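Local coordinates for protein nicotinate-nucleotide pyrophosphorylase (Francisella tularensis subsp. tularensis, PDB 3TQV) that probably converts quinolinate and phosphoribosyl pyrophosphate into nicotinate mononucleotide, carbon dioxide and diphosphate, a step of NAD biosynthesis, at residues 125-130 with 267-272. Numbering follows the deposited sequence.
Sequences NKLVKL and ISVGAI. With PO4 (phosphate ion), chain E.
Leu127, near the C-terminal end of the long helix 100-130, meets Val269 and Ile272 through a single methyl group, CD1. That carbon lies 3.7 Å from CG2 of Ile272 and 3.9 Å from CG1 of Val269. Leu127 and Val269 approach end to end, whereas Ile272 comes at the leucine aslant, offering its branch methyl. The CB of Leu127 already faces 267-272, and with CD1 nearly anti to CA (chi2 -155°) that methyl is extended away from the helix backbone to the two partners. On Val269, CG1 stands opposite the backbone N (chi1 176°) and is the branch turned to the leucine. No hydrogen bond crosses between the segments; the contact is wholly apolar, small and buried, with the CA atoms of Leu127 and Ile272 still 8.7 Å apart.

The segment 267-272 runs from the end of strand 266-268 through a short turn into helix 271-274. Strand 266-268 lies beside 137-139 in the open, TIM-barrel-like alpha/beta domain of this family, with 137-139 at one edge of its parallel sheet. Leu127 also rests on Leu138 of that neighbouring strand and on Arg253 and Ile256, while Ile272 packs against Val123 and Thr124, one turn back along the long helix.

On the phosphate side of the turn, Gly270 N donates a hydrogen bond of 2.8 Å to O3 of a phosphate ion, bent to 141° at the hydrogen; Lys274 NZ is hydrogen-bonded to the same ion. Val269, Gly270 and Ala271 are predicted to bind substrate, and the ion, probably from the crystallisation liquor, may occupy a place meant for a substrate phosphate.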
# COMPACT_ATOMS: atom_id res chain seq x y z
N ASN B 125 10.77 12.16 1.80
CA ASN B 125 11.22 13.52 1.88
C ASN B 125 11.02 14.18 3.25
O ASN B 125 11.92 14.85 3.76
CB ASN B 125 10.66 14.39 0.77
CG ASN B 125 11.43 15.68 0.63
OD1 ASN B 125 12.64 15.64 0.39
ND2 ASN B 125 10.76 16.81 0.81
N LYS B 126 9.85 14.02 3.86
CA LYS B 126 9.69 14.56 5.21
C LYS B 126 10.87 14.16 6.10
O LYS B 126 11.62 15.01 6.56
CB LYS B 126 8.35 14.17 5.84
CG LYS B 126 7.26 15.22 5.63
CD LYS B 126 5.91 14.57 5.30
CE LYS B 126 4.90 15.57 4.73
NZ LYS B 126 3.71 14.87 4.15
N LEU B 127 11.03 12.86 6.33
CA LEU B 127 12.12 12.37 7.17
C LEU B 127 13.44 12.97 6.76
O LEU B 127 14.21 13.37 7.61
CB LEU B 127 12.20 10.84 7.10
CG LEU B 127 10.92 10.16 7.59
CD1 LEU B 127 11.22 8.76 8.09
CD2 LEU B 127 10.31 10.98 8.71
N VAL B 128 13.69 13.05 5.46
CA VAL B 128 14.94 13.60 4.97
C VAL B 128 15.13 15.06 5.38
O VAL B 128 16.18 15.43 5.92
CB VAL B 128 15.11 13.44 3.44
CG1 VAL B 128 16.53 13.79 3.03
CG2 VAL B 128 14.81 12.01 3.02
N LYS B 129 14.13 15.89 5.14
CA LYS B 129 14.24 17.27 5.59
C LYS B 129 14.46 17.33 7.10
O LYS B 129 15.18 18.20 7.61
CB LYS B 129 13.05 18.12 5.14
CG LYS B 129 12.95 18.30 3.61
CD LYS B 129 14.06 19.21 3.02
CE LYS B 129 15.00 18.48 2.00
NZ LYS B 129 16.19 17.74 2.59
N LEU B 130 13.89 16.37 7.83
CA LEU B 130 14.05 16.37 9.29
C LEU B 130 15.51 16.21 9.71
O LEU B 130 15.90 16.65 10.79
CB LEU B 130 13.18 15.30 9.96
CG LEU B 130 11.70 15.68 10.11
CD1 LEU B 130 10.91 14.58 10.83
CD2 LEU B 130 11.55 17.02 10.83
N ILE B 267 20.21 5.59 8.86
CA ILE B 267 19.04 5.23 9.65
C ILE B 267 18.05 4.43 8.80
O ILE B 267 17.52 4.94 7.81
CB ILE B 267 18.33 6.49 10.19
CG1 ILE B 267 19.26 7.24 11.15
CG2 ILE B 267 17.03 6.11 10.88
CD1 ILE B 267 18.67 8.51 11.70
N SER B 268 17.83 3.17 9.17
CA SER B 268 16.86 2.33 8.48
C SER B 268 15.46 2.67 8.98
O SER B 268 15.25 2.90 10.17
CB SER B 268 17.14 0.85 8.73
OG SER B 268 16.42 0.04 7.80
N VAL B 269 14.51 2.69 8.06
CA VAL B 269 13.14 3.06 8.39
C VAL B 269 12.18 2.28 7.51
O VAL B 269 12.14 2.49 6.29
CB VAL B 269 12.91 4.58 8.21
CG1 VAL B 269 11.46 4.93 8.47
CG2 VAL B 269 13.81 5.37 9.13
N GLY B 270 11.42 1.38 8.11
CA GLY B 270 10.44 0.62 7.37
C GLY B 270 9.21 1.47 7.15
O GLY B 270 8.44 1.22 6.23
N ALA B 271 9.04 2.49 7.98
CA ALA B 271 7.80 3.27 8.00
C ALA B 271 7.54 3.88 6.64
O ALA B 271 6.40 4.10 6.25
CB ALA B 271 7.84 4.34 9.10
N ILE B 272 8.61 4.13 5.90
CA ILE B 272 8.48 4.86 4.64
C ILE B 272 7.91 4.02 3.50
O ILE B 272 7.58 4.57 2.46
CB ILE B 272 9.81 5.51 4.23
CG1 ILE B 272 10.89 4.45 4.04
CG2 ILE B 272 10.26 6.53 5.28
CD1 ILE B 272 12.18 5.00 3.46
P PO4 E . 11.08 -1.03 11.06
O1 PO4 E . 11.27 -0.79 12.53
O2 PO4 E . 9.67 -0.68 10.71
O3 PO4 E . 12.08 -0.16 10.33
O4 PO4 E . 11.37 -2.46 10.70